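Local structure of toll-like receptor 6, Variable lymphocyte receptor B (Mus musculus, 3A79) at residues R87-D92 against H109-N114; Q113-C118 against N131-L136; N218-L223 against T250-T255; F272-P277 against S300-K305. The protein probably senses diacylated bacterial lipopeptides together with TLR2, its mouse ectodomain here being fused to part of a hagfish variable lymphocyte receptor. All blocks are in the same frame, centred on the assembly; numbering follows the deposited sequence.

Contact 1 (R87-D92 against H109-N114); sequences RIRSLD and HNRLQN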
# COMPACT_ATOMS: atom_id res chain seq x y z
N ARG B 87 -26.99 -36.43 16.85
CA ARG B 87 -26.78 -37.80 16.40
C ARG B 87 -28.09 -38.59 16.39
O ARG B 87 -28.08 -39.83 16.46
CB ARG B 87 -25.74 -38.49 17.30
CG ARG B 87 -24.54 -37.61 17.71
CD ARG B 87 -23.35 -37.73 16.74
NE ARG B 87 -22.19 -36.94 17.17
CZ ARG B 87 -21.33 -37.31 18.11
NH1 ARG B 87 -21.49 -38.46 18.76
NH2 ARG B 87 -20.30 -36.53 18.43
N ILE B 88 -29.21 -37.87 16.31
CA ILE B 88 -30.53 -38.48 16.28
C ILE B 88 -30.77 -39.25 14.98
O ILE B 88 -30.55 -38.71 13.89
CB ILE B 88 -31.62 -37.43 16.42
CG1 ILE B 88 -31.37 -36.56 17.64
CG2 ILE B 88 -32.99 -38.07 16.50
CD1 ILE B 88 -32.29 -35.38 17.74
N ARG B 89 -31.24 -40.49 15.11
CA ARG B 89 -31.47 -41.34 13.93
C ARG B 89 -32.94 -41.34 13.51
O ARG B 89 -33.25 -41.17 12.34
CB ARG B 89 -30.96 -42.76 14.16
CG ARG B 89 -29.45 -42.86 14.00
CD ARG B 89 -28.90 -44.25 14.23
NE ARG B 89 -27.44 -44.23 14.16
CZ ARG B 89 -26.63 -44.37 15.21
NH1 ARG B 89 -27.14 -44.56 16.42
NH2 ARG B 89 -25.32 -44.32 15.05
N SER B 90 -33.83 -41.52 14.47
CA SER B 90 -35.25 -41.42 14.20
C SER B 90 -35.83 -40.19 14.90
O SER B 90 -35.33 -39.75 15.94
CB SER B 90 -35.96 -42.67 14.68
OG SER B 90 -37.21 -42.81 14.02
N LEU B 91 -36.88 -39.62 14.32
CA LEU B 91 -37.58 -38.51 14.96
C LEU B 91 -39.09 -38.72 14.89
O LEU B 91 -39.69 -38.65 13.82
CB LEU B 91 -37.22 -37.18 14.29
CG LEU B 91 -37.27 -35.97 15.22
CD1 LEU B 91 -37.69 -34.72 14.45
CD2 LEU B 91 -38.22 -36.22 16.39
N ASP B 92 -39.71 -38.96 16.04
CA ASP B 92 -41.15 -39.13 16.12
C ASP B 92 -41.83 -37.80 16.46
O ASP B 92 -41.71 -37.31 17.57
CB ASP B 92 -41.47 -40.20 17.17
CG ASP B 92 -42.95 -40.58 17.21
OD1 ASP B 92 -43.77 -39.87 16.59
OD2 ASP B 92 -43.28 -41.59 17.86
N HIS B 109 -28.18 -31.49 10.27
CA HIS B 109 -26.91 -32.10 10.64
C HIS B 109 -27.00 -33.19 11.71
O HIS B 109 -26.14 -33.29 12.57
CB HIS B 109 -25.91 -31.03 11.06
CG HIS B 109 -25.60 -30.06 9.96
ND1 HIS B 109 -24.65 -30.32 8.99
CD2 HIS B 109 -26.12 -28.85 9.66
CE1 HIS B 109 -24.60 -29.30 8.15
NE2 HIS B 109 -25.48 -28.39 8.53
N ASN B 110 -28.03 -34.01 11.65
CA ASN B 110 -28.05 -35.21 12.47
C ASN B 110 -27.76 -36.43 11.60
O ASN B 110 -26.96 -36.36 10.67
CB ASN B 110 -29.38 -35.38 13.20
CG ASN B 110 -29.52 -34.44 14.38
OD1 ASN B 110 -29.50 -33.22 14.22
ND2 ASN B 110 -29.67 -34.99 15.58
N ARG B 111 -28.43 -37.53 11.91
CA ARG B 111 -28.30 -38.76 11.14
C ARG B 111 -29.68 -39.36 10.87
O ARG B 111 -29.85 -40.57 10.75
CB ARG B 111 -27.41 -39.76 11.88
CG ARG B 111 -25.97 -39.34 11.99
CD ARG B 111 -25.10 -40.54 12.28
NE ARG B 111 -23.94 -40.22 13.11
CZ ARG B 111 -23.85 -40.50 14.41
NH1 ARG B 111 -24.85 -41.13 15.02
NH2 ARG B 111 -22.76 -40.18 15.08
N LEU B 112 -30.66 -38.47 10.76
CA LEU B 112 -32.04 -38.87 10.52
C LEU B 112 -32.19 -39.74 9.27
O LEU B 112 -31.47 -39.57 8.29
CB LEU B 112 -32.91 -37.62 10.40
CG LEU B 112 -33.14 -36.83 11.68
CD1 LEU B 112 -34.00 -35.59 11.40
CD2 LEU B 112 -33.80 -37.72 12.71
N GLN B 113 -33.14 -40.67 9.32
CA GLN B 113 -33.46 -41.52 8.19
C GLN B 113 -34.94 -41.92 8.20
O GLN B 113 -35.51 -42.24 7.15
CB GLN B 113 -32.56 -42.76 8.19
CG GLN B 113 -32.74 -43.66 9.41
CD GLN B 113 -31.70 -44.77 9.48
OE1 GLN B 113 -30.67 -44.72 8.79
NE2 GLN B 113 -31.96 -45.78 10.32
N ASN B 114 -35.56 -41.91 9.38
CA ASN B 114 -37.00 -42.15 9.51
C ASN B 114 -37.63 -40.94 10.23
O ASN B 114 -36.96 -40.24 10.98
CB ASN B 114 -37.26 -43.46 10.27
CG ASN B 114 -38.70 -44.02 10.08
OD1 ASN B 114 -39.45 -43.57 9.20
ND2 ASN B 114 -39.07 -45.00 10.90

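Contact 2 (Q113-C118 against N131-L136); sequences QNISCC and NDFDVL. With NAG (2-acetamido-2-deoxy-beta-D-glucopyranose), chain L.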
# COMPACT_ATOMS: atom_id res chain seq x y z
N GLN B 113 -33.14 -40.67 9.32
CA GLN B 113 -33.46 -41.52 8.19
C GLN B 113 -34.94 -41.92 8.20
O GLN B 113 -35.51 -42.24 7.15
CB GLN B 113 -32.56 -42.76 8.19
CG GLN B 113 -32.74 -43.66 9.41
CD GLN B 113 -31.70 -44.77 9.48
OE1 GLN B 113 -30.67 -44.72 8.79
NE2 GLN B 113 -31.96 -45.78 10.32
N ASN B 114 -35.56 -41.91 9.38
CA ASN B 114 -37.00 -42.15 9.51
C ASN B 114 -37.63 -40.94 10.23
O ASN B 114 -36.96 -40.24 10.98
CB ASN B 114 -37.26 -43.46 10.27
CG ASN B 114 -38.70 -44.02 10.08
OD1 ASN B 114 -39.45 -43.57 9.20
ND2 ASN B 114 -39.07 -45.00 10.90
N ILE B 115 -38.92 -40.70 9.99
CA ILE B 115 -39.61 -39.51 10.48
C ILE B 115 -41.14 -39.69 10.51
O ILE B 115 -41.74 -40.13 9.53
CB ILE B 115 -39.25 -38.28 9.60
CG1 ILE B 115 -38.02 -37.56 10.12
CG2 ILE B 115 -40.36 -37.27 9.54
CD1 ILE B 115 -37.93 -36.18 9.58
N SER B 116 -41.78 -39.37 11.64
CA SER B 116 -43.24 -39.38 11.68
C SER B 116 -43.77 -38.57 10.50
O SER B 116 -43.17 -37.56 10.12
CB SER B 116 -43.77 -38.79 13.00
OG SER B 116 -45.17 -38.51 12.92
N CYS B 117 -44.87 -39.00 9.91
CA CYS B 117 -45.39 -38.33 8.72
C CYS B 117 -46.11 -37.01 9.02
O CYS B 117 -46.27 -36.17 8.14
CB CYS B 117 -46.29 -39.27 7.90
SG CYS B 117 -45.46 -40.20 6.56
N CYS B 118 -46.52 -36.82 10.28
CA CYS B 118 -47.26 -35.61 10.62
C CYS B 118 -46.56 -34.67 11.62
O CYS B 118 -46.73 -34.82 12.83
CB CYS B 118 -48.66 -35.95 11.10
SG CYS B 118 -49.79 -34.57 10.92
N ASN B 131 -29.10 -34.61 6.56
CA ASN B 131 -29.28 -35.85 7.30
C ASN B 131 -29.05 -37.01 6.35
O ASN B 131 -28.47 -36.83 5.28
CB ASN B 131 -30.66 -35.93 7.92
CG ASN B 131 -30.93 -34.80 8.87
OD1 ASN B 131 -31.29 -33.71 8.46
ND2 ASN B 131 -30.74 -35.06 10.16
N ASP B 132 -29.49 -38.19 6.75
CA ASP B 132 -29.24 -39.37 5.93
C ASP B 132 -30.52 -39.96 5.35
O ASP B 132 -30.70 -41.17 5.32
CB ASP B 132 -28.44 -40.41 6.71
CG ASP B 132 -27.32 -41.02 5.87
OD1 ASP B 132 -26.16 -40.58 6.05
OD2 ASP B 132 -27.61 -41.89 5.02
N PHE B 133 -31.40 -39.10 4.88
CA PHE B 133 -32.62 -39.55 4.25
C PHE B 133 -32.32 -40.13 2.88
O PHE B 133 -31.61 -39.51 2.08
CB PHE B 133 -33.62 -38.41 4.11
CG PHE B 133 -34.23 -38.01 5.41
CD1 PHE B 133 -33.96 -36.77 5.97
CD2 PHE B 133 -35.06 -38.89 6.09
CE1 PHE B 133 -34.52 -36.40 7.17
CE2 PHE B 133 -35.64 -38.53 7.29
CZ PHE B 133 -35.36 -37.29 7.84
N ASP B 134 -32.85 -41.32 2.65
CA ASP B 134 -32.83 -41.97 1.35
C ASP B 134 -33.58 -41.06 0.38
O ASP B 134 -33.00 -40.52 -0.56
CB ASP B 134 -33.53 -43.33 1.46
CG ASP B 134 -33.02 -44.34 0.44
OD1 ASP B 134 -33.45 -45.51 0.50
OD2 ASP B 134 -32.17 -43.98 -0.40
N VAL B 135 -34.88 -40.89 0.63
CA VAL B 135 -35.70 -40.05 -0.21
C VAL B 135 -36.40 -38.94 0.59
O VAL B 135 -36.77 -39.14 1.75
CB VAL B 135 -36.74 -40.89 -0.99
CG1 VAL B 135 -38.06 -40.96 -0.23
CG2 VAL B 135 -36.95 -40.30 -2.39
N LEU B 136 -36.55 -37.77 -0.03
CA LEU B 136 -37.25 -36.63 0.57
C LEU B 136 -38.41 -37.03 1.50
O LEU B 136 -39.42 -37.54 1.04
CB LEU B 136 -37.77 -35.72 -0.54
CG LEU B 136 -37.09 -34.38 -0.80
CD1 LEU B 136 -35.72 -34.26 -0.12
CD2 LEU B 136 -37.02 -34.07 -2.30
C1 NAG L . -53.71 -30.18 11.56
C2 NAG L . -53.73 -31.17 12.75
C3 NAG L . -54.86 -30.95 13.79
C4 NAG L . -54.85 -29.48 14.22
C5 NAG L . -54.84 -28.54 13.01
C6 NAG L . -54.58 -27.13 13.51
C7 NAG L . -52.62 -33.29 12.52
C8 NAG L . -52.84 -34.77 12.64
N2 NAG L . -53.69 -32.54 12.26
O3 NAG L . -54.78 -31.83 14.92
O4 NAG L . -55.94 -29.15 15.06
O5 NAG L . -53.88 -28.84 12.00
O6 NAG L . -54.32 -26.29 12.41
O7 NAG L . -51.50 -32.81 12.67

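Contact 3 (N218-L223 against T250-T255); sequences NALGHL and TLLNVT. With NAG (2-acetamido-2-deoxy-beta-D-glucopyranose), chain E; NAG (2-acetamido-2-deoxy-beta-D-glucopyranose), chain N.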
# COMPACT_ATOMS: atom_id res chain seq x y z
N ASN B 218 -41.48 -22.79 -10.58
CA ASN B 218 -42.37 -21.80 -11.16
C ASN B 218 -41.99 -20.40 -10.68
O ASN B 218 -41.40 -19.61 -11.42
CB ASN B 218 -43.82 -22.09 -10.79
CG ASN B 218 -44.00 -23.46 -10.16
OD1 ASN B 218 -44.79 -24.28 -10.65
ND2 ASN B 218 -43.28 -23.72 -9.07
N ALA B 219 -42.35 -20.11 -9.44
CA ALA B 219 -42.10 -18.79 -8.87
C ALA B 219 -40.87 -18.83 -7.97
O ALA B 219 -40.85 -19.55 -6.97
CB ALA B 219 -43.32 -18.32 -8.09
N LEU B 220 -39.85 -18.06 -8.34
CA LEU B 220 -38.58 -18.06 -7.61
C LEU B 220 -37.98 -16.66 -7.54
O LEU B 220 -37.89 -15.98 -8.55
CB LEU B 220 -37.59 -19.01 -8.28
CG LEU B 220 -36.41 -19.37 -7.38
CD1 LEU B 220 -36.93 -19.82 -6.03
CD2 LEU B 220 -35.55 -20.42 -8.02
N GLY B 221 -37.59 -16.24 -6.35
CA GLY B 221 -37.05 -14.90 -6.20
C GLY B 221 -35.54 -14.93 -6.22
O GLY B 221 -34.88 -14.05 -6.77
N HIS B 222 -34.99 -15.98 -5.61
CA HIS B 222 -33.56 -16.07 -5.42
C HIS B 222 -33.16 -17.54 -5.46
O HIS B 222 -33.63 -18.35 -4.67
CB HIS B 222 -33.18 -15.44 -4.08
CG HIS B 222 -31.71 -15.26 -3.87
ND1 HIS B 222 -30.86 -14.81 -4.86
CD2 HIS B 222 -30.93 -15.45 -2.77
CE1 HIS B 222 -29.63 -14.73 -4.38
NE2 HIS B 222 -29.65 -15.12 -3.12
N LEU B 223 -32.33 -17.87 -6.43
CA LEU B 223 -31.74 -19.19 -6.49
C LEU B 223 -30.38 -19.07 -5.86
O LEU B 223 -29.69 -18.08 -6.09
CB LEU B 223 -31.59 -19.66 -7.93
CG LEU B 223 -30.79 -20.95 -8.05
CD1 LEU B 223 -31.60 -22.11 -7.48
CD2 LEU B 223 -30.45 -21.18 -9.48
N THR B 250 -40.85 -14.09 -14.17
CA THR B 250 -40.29 -12.75 -14.02
C THR B 250 -38.78 -12.79 -13.77
O THR B 250 -38.08 -13.66 -14.30
CB THR B 250 -41.01 -11.95 -12.92
OG1 THR B 250 -40.76 -12.55 -11.64
CG2 THR B 250 -42.52 -11.92 -13.19
N LEU B 251 -38.28 -11.84 -12.98
CA LEU B 251 -36.85 -11.76 -12.68
C LEU B 251 -36.53 -12.54 -11.42
O LEU B 251 -37.41 -12.82 -10.61
CB LEU B 251 -36.40 -10.31 -12.49
CG LEU B 251 -36.37 -9.41 -13.73
CD1 LEU B 251 -35.51 -10.05 -14.81
CD2 LEU B 251 -37.79 -9.14 -14.26
N LEU B 252 -35.26 -12.90 -11.26
CA LEU B 252 -34.79 -13.53 -10.04
C LEU B 252 -33.32 -13.22 -9.84
O LEU B 252 -32.61 -12.87 -10.78
CB LEU B 252 -34.99 -15.06 -10.08
CG LEU B 252 -33.93 -15.94 -10.75
CD1 LEU B 252 -33.99 -17.36 -10.22
CD2 LEU B 252 -34.07 -15.94 -12.26
N ASN B 253 -32.88 -13.32 -8.60
CA ASN B 253 -31.48 -13.16 -8.27
C ASN B 253 -30.80 -14.53 -8.26
O ASN B 253 -31.44 -15.54 -8.00
CB ASN B 253 -31.34 -12.45 -6.92
CG ASN B 253 -31.97 -11.06 -6.91
OD1 ASN B 253 -32.08 -10.40 -7.95
ND2 ASN B 253 -32.37 -10.60 -5.71
N VAL B 254 -29.52 -14.56 -8.59
CA VAL B 254 -28.73 -15.78 -8.50
C VAL B 254 -27.47 -15.56 -7.66
O VAL B 254 -26.77 -14.55 -7.79
CB VAL B 254 -28.40 -16.36 -9.90
CG1 VAL B 254 -27.35 -17.45 -9.81
CG2 VAL B 254 -29.64 -16.92 -10.53
N THR B 255 -27.19 -16.51 -6.77
CA THR B 255 -26.00 -16.44 -5.95
C THR B 255 -25.20 -17.74 -6.00
O THR B 255 -25.70 -18.82 -5.67
CB THR B 255 -26.35 -16.13 -4.52
OG1 THR B 255 -26.93 -14.82 -4.47
CG2 THR B 255 -25.12 -16.17 -3.65
C1 NAG E . -32.98 -9.28 -5.78
C2 NAG E . -34.04 -9.29 -4.65
C3 NAG E . -34.26 -7.99 -3.87
C4 NAG E . -33.17 -6.93 -3.99
C5 NAG E . -32.42 -6.98 -5.30
C6 NAG E . -31.14 -6.19 -5.08
C7 NAG E . -35.77 -9.59 -6.41
C8 NAG E . -35.65 -8.26 -7.11
N2 NAG E . -35.35 -9.68 -5.15
O3 NAG E . -34.40 -8.32 -2.50
O4 NAG E . -33.73 -5.64 -3.79
O5 NAG E . -32.00 -8.28 -5.64
O6 NAG E . -30.47 -6.78 -3.98
O7 NAG E . -36.25 -10.57 -6.99
C1 NAG N . -46.92 -21.76 -7.73
C2 NAG N . -48.19 -20.90 -7.83
C3 NAG N . -49.39 -21.77 -8.19
C4 NAG N . -49.14 -22.46 -9.52
C5 NAG N . -47.80 -23.24 -9.55
C6 NAG N . -47.45 -23.56 -11.02
C7 NAG N . -47.68 -19.68 -5.69
C8 NAG N . -46.90 -18.42 -5.96
N2 NAG N . -48.51 -20.08 -6.66
O3 NAG N . -50.56 -20.98 -8.28
O4 NAG N . -50.23 -23.31 -9.79
O5 NAG N . -46.73 -22.52 -8.93
O6 NAG N . -46.45 -24.55 -11.23
O7 NAG N . -47.57 -20.27 -4.61

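Contact 4 (F272-P277 against S300-K305); sequences FFWPRP and SETALK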
# COMPACT_ATOMS: atom_id res chain seq x y z
N PHE B 272 -23.82 -17.70 -20.12
CA PHE B 272 -25.01 -18.50 -19.90
C PHE B 272 -26.11 -17.66 -19.25
O PHE B 272 -27.29 -17.83 -19.53
CB PHE B 272 -24.68 -19.70 -19.00
CG PHE B 272 -25.89 -20.37 -18.42
CD1 PHE B 272 -26.55 -21.38 -19.11
CD2 PHE B 272 -26.37 -19.99 -17.17
CE1 PHE B 272 -27.66 -22.00 -18.58
CE2 PHE B 272 -27.49 -20.61 -16.63
CZ PHE B 272 -28.13 -21.61 -17.34
N PHE B 273 -25.69 -16.75 -18.39
CA PHE B 273 -26.63 -15.95 -17.62
C PHE B 273 -27.16 -14.77 -18.40
O PHE B 273 -28.29 -14.34 -18.20
CB PHE B 273 -25.95 -15.45 -16.34
CG PHE B 273 -25.92 -16.46 -15.24
CD1 PHE B 273 -24.72 -16.92 -14.73
CD2 PHE B 273 -27.10 -16.95 -14.70
CE1 PHE B 273 -24.69 -17.85 -13.71
CE2 PHE B 273 -27.07 -17.88 -13.68
CZ PHE B 273 -25.86 -18.33 -13.19
N TRP B 274 -26.35 -14.24 -19.30
CA TRP B 274 -26.63 -12.95 -19.91
C TRP B 274 -28.01 -12.88 -20.60
O TRP B 274 -28.75 -11.90 -20.45
CB TRP B 274 -25.49 -12.56 -20.85
CG TRP B 274 -24.94 -11.18 -20.58
CD1 TRP B 274 -25.14 -10.06 -21.33
CD2 TRP B 274 -24.10 -10.80 -19.50
NE1 TRP B 274 -24.48 -9.00 -20.77
CE2 TRP B 274 -23.83 -9.42 -19.65
CE3 TRP B 274 -23.55 -11.47 -18.41
CZ2 TRP B 274 -23.04 -8.72 -18.75
CZ3 TRP B 274 -22.76 -10.77 -17.52
CH2 TRP B 274 -22.52 -9.41 -17.70
N PRO B 275 -28.36 -13.92 -21.36
CA PRO B 275 -29.65 -13.92 -22.05
C PRO B 275 -30.82 -14.16 -21.09
O PRO B 275 -31.96 -13.79 -21.37
CB PRO B 275 -29.53 -15.11 -23.01
CG PRO B 275 -28.08 -15.47 -23.03
CD PRO B 275 -27.58 -15.12 -21.69
N ARG B 276 -30.53 -14.76 -19.95
CA ARG B 276 -31.55 -15.22 -19.03
C ARG B 276 -32.08 -14.11 -18.12
O ARG B 276 -31.50 -13.02 -18.05
CB ARG B 276 -31.02 -16.43 -18.26
CG ARG B 276 -30.39 -17.44 -19.21
CD ARG B 276 -30.14 -18.79 -18.58
NE ARG B 276 -30.31 -19.87 -19.55
CZ ARG B 276 -31.32 -20.74 -19.52
NH1 ARG B 276 -32.23 -20.67 -18.56
NH2 ARG B 276 -31.42 -21.70 -20.43
N PRO B 277 -33.22 -14.37 -17.45
CA PRO B 277 -33.93 -13.44 -16.56
C PRO B 277 -33.28 -13.30 -15.19
O PRO B 277 -33.95 -13.51 -14.19
CB PRO B 277 -35.30 -14.10 -16.37
CG PRO B 277 -35.41 -15.10 -17.49
CD PRO B 277 -34.02 -15.58 -17.71
N SER B 300 -24.73 -8.91 -25.06
CA SER B 300 -25.88 -8.35 -25.74
C SER B 300 -26.88 -7.90 -24.70
O SER B 300 -26.67 -8.12 -23.51
CB SER B 300 -26.54 -9.41 -26.63
OG SER B 300 -25.57 -10.21 -27.27
N GLU B 301 -27.95 -7.26 -25.16
CA GLU B 301 -29.06 -6.89 -24.29
C GLU B 301 -29.23 -7.93 -23.20
O GLU B 301 -29.30 -9.13 -23.48
CB GLU B 301 -30.34 -6.79 -25.11
CG GLU B 301 -30.66 -8.03 -25.95
CD GLU B 301 -30.21 -7.91 -27.41
OE1 GLU B 301 -29.19 -7.23 -27.69
OE2 GLU B 301 -30.87 -8.51 -28.29
N THR B 302 -29.29 -7.48 -21.95
CA THR B 302 -29.40 -8.39 -20.82
C THR B 302 -30.34 -7.85 -19.75
O THR B 302 -30.57 -6.65 -19.67
CB THR B 302 -28.03 -8.65 -20.17
OG1 THR B 302 -28.20 -9.41 -18.96
CG2 THR B 302 -27.36 -7.33 -19.83
N ALA B 303 -30.89 -8.74 -18.94
CA ALA B 303 -31.72 -8.32 -17.82
C ALA B 303 -30.86 -7.87 -16.62
O ALA B 303 -31.32 -7.13 -15.75
CB ALA B 303 -32.67 -9.43 -17.41
N LEU B 304 -29.61 -8.34 -16.61
CA LEU B 304 -28.67 -8.03 -15.54
C LEU B 304 -28.58 -6.55 -15.18
O LEU B 304 -28.26 -5.71 -16.01
CB LEU B 304 -27.27 -8.52 -15.89
CG LEU B 304 -26.81 -9.83 -15.27
CD1 LEU B 304 -25.30 -9.87 -15.26
CD2 LEU B 304 -27.33 -9.96 -13.86
N LYS B 305 -28.85 -6.26 -13.92
CA LYS B 305 -28.61 -4.93 -13.39
C LYS B 305 -27.28 -4.90 -12.65
O LYS B 305 -26.60 -3.87 -12.64
CB LYS B 305 -29.76 -4.51 -12.47
CG LYS B 305 -29.60 -3.15 -11.82
CD LYS B 305 -30.90 -2.73 -11.14
CE LYS B 305 -30.74 -1.48 -10.27
NZ LYS B 305 -32.00 -1.21 -9.52

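Contact 1 (R87-D92 against H109-N114)
The guanidinium of Arg-111 lies alongside both Arg-87 and Arg-89, all three side chains pointing the same way. The Arg-111 chain is bent at chi3 (-147°), which places NE, and beyond that bend NH2 meets the aliphatic part of Arg-87, 3.0 Å from CD. Its NH1 sits over one face of the Arg-89 guanidinium, the two planes 24° apart; this is a contact between like charges and not a hydrogen bond. An alanine in place of Arg-111 would probably leave the Arg-87 methylenes and one face of the Arg-89 guanidinium without this neighbour, and a gap between the two arginines. The backbones are joined by hydrogen bonds. Arg-111 N donates to Ile-88 O at 3.1 Å, and Gln-113 N donates to Arg-89 O, also at 3.1 Å. Leu-91 N gives a weak bond to Asn-114 O, beside the parallel pairing of Ser-90 with Asn-114. On the buried side, Leu-112 CD2 packs 3.9 Å from Ile-88 CG2 and 3.8 Å from Leu-91 CB. Farther in, Asn-110 touches Asn-86 and Asn-131, its counterparts in the adjoining turns. Such stacking of equivalent asparagines and aliphatic residues is the signature of the leucine-rich-repeat solenoid, here in its TLR6 part.

Contact 2 (Q113-C118 against N131-L136)
The ring of Phe-133 is the flat group on which this contact turns, and the 113-118 segment meets it obliquely. Ile-115 comes to its tip and crosses it at about a right angle, CD1 lying 3.3 Å from Phe-133 CZ and CG1 3.5 Å from the same atom. Farther round the ring, Phe-133 CD2 and CE2 rest against the backbone of Gln-113, with CD2 3.5 Å from Gln-113 O. Phe-133 CG stands anti to its carbonyl carbon (chi1 -72°), and beyond it the ring comes nearer the 113-118 segment. Replacing Phe-133 by alanine would probably open a gap beneath Ile-115 and take away the ring that backs the Gln-113 carbonyl. In the leucine-rich-repeat pattern Phe-133 follows Asn-131 just as Leu-112 follows Asn-110 one turn earlier, so an aromatic ring fills a core position usually held by an aliphatic residue. No hydrogen bond joins the two segments, although Asp-132 is bonded through its backbone to Leu-112 next door. At the outer margin Gln-113 CB approaches Asp-132 O at 3.8 Å. Strand 114-115 runs on into a loop in which Cys-118 N makes a weak bond to Ser-116 OG, 3.4 Å long. There Cys-117 is tied by a disulfide to Cys-139, while Cys-118 SG lies 3.0 Å from O7 of an N-acetylglucosamine belonging to a glycan on the protein.

Contact 3 (N218-L223 against T250-T255)
Parallel pairing of His-222 with Asn-253 and of Leu-223 with Val-254 joins two consecutive strands, 222-229 and 252-261, of the leucine-rich-repeat solenoid of TLR6, with helix 235-246 on the connection between them. Three backbone bonds hold the register: Asn-253 N to Gly-221 O at 2.8 Å, Leu-223 N to Asn-253 O at 2.9 Å, and Thr-255 N to Leu-223 O at 3.0 Å. The first is nearly straight, with an angle of 170° at the hydrogen. Asn-253 O has a second, weak donor in His-222 ND1, at 3.3 Å, so one carbonyl takes both the backbone and the side chain of the facing strand. His-222 CG stands anti to its backbone N (chi1 -170°), and the ring beyond it brings ND1 to the carbonyl; the imidazole crosses the Asn-253 side chain at about a right angle, the ring and amide planes 74° apart. Leu-223 and Val-254 turn to the opposite face, where Leu-242 and Leu-245 of helix 235-246 pack on Leu-223. Leu-252 adds to this apolar layer: its CD1 sits 4.0 Å from Leu-223 CB and 4.1 Å from Leu-220 CD2. On the face of His-222, Asn-253 carries a glycan. Its OD1 accepts a weak bond from Tyr-280 N of the next strand, and its ND2 is joined covalently to C1 of the first N-acetylglucosamine, 1.5 Å away.

Contact 4 (F272-P277 against S300-K305)
Trp-274 lays one face of its indole against the 300-305 segment, and two side chains approach that same face from different directions. Thr-302 crosses it obliquely, its CB 3.4 Å from Trp-274 CD1 at the pyrrole end. The Leu-304 side chain crosses that of Trp-274 at about a right angle and sets CD1 over the six-membered ring, 3.9 Å from the Trp-274 centroid and 26° off the normal, a CH-pi contact. Ser-300 takes the edge instead: its O lies in the indole plane, 3.3 Å from Trp-274 CD1. The indole NE1 is satisfied farther out by Asn-332 OD1, a bond likely to fix the rotation of the ring.

Polar contact runs through Thr-302, whose OG1 stands anti to its own backbone N (chi1 173°). From there OG1 donates to Trp-274 O, 3.0 Å away, in the carbonyl plane and on a lone pair. The same oxygen accepts from Leu-304 N at 2.9 Å, closing an ST turn, so one hydroxyl links the segments while shaping its own. Trp-274 itself lies within a type I turn closed by Arg-276 N on Phe-273 O. At the end of the turn, Ala-303 CB packs 3.8 Å from Arg-276 O.

In the TLR6 solenoid both segments are lead-ins to successive strands, 278-288 and 306-314. The first comes off helix 263-273, where Phe-272 and Phe-273 pack on Leu-242 of helix 235-246, and Leu-304 also touches Leu-281 of strand 278-288.

How the contacts relate
All four contacts join successive turns of the TLR6 solenoid, but with different means. Contacts 1, 3 and 4 are partly buried, and contact 2 alone is a surface contact. Contacts 1 and 2 share Gln-113 and Asn-114, and their centres are about 8 Å apart; contact 1 is pinned by backbone bonds, whereas contact 2 rests on a single aromatic ring. Contacts 3 and 4 form a second neighbouring pair, about 13 Å between centres, joined by a probable hydrogen bond from Leu-252 N to Pro-277 O and by Val-254 against Phe-273. Contact 3 is regular strand pairing, while contact 4 relies on an indole face and a hydroxyl. Charged side chains crowd together in contact 1; sugar lies beside contacts 2 and 3.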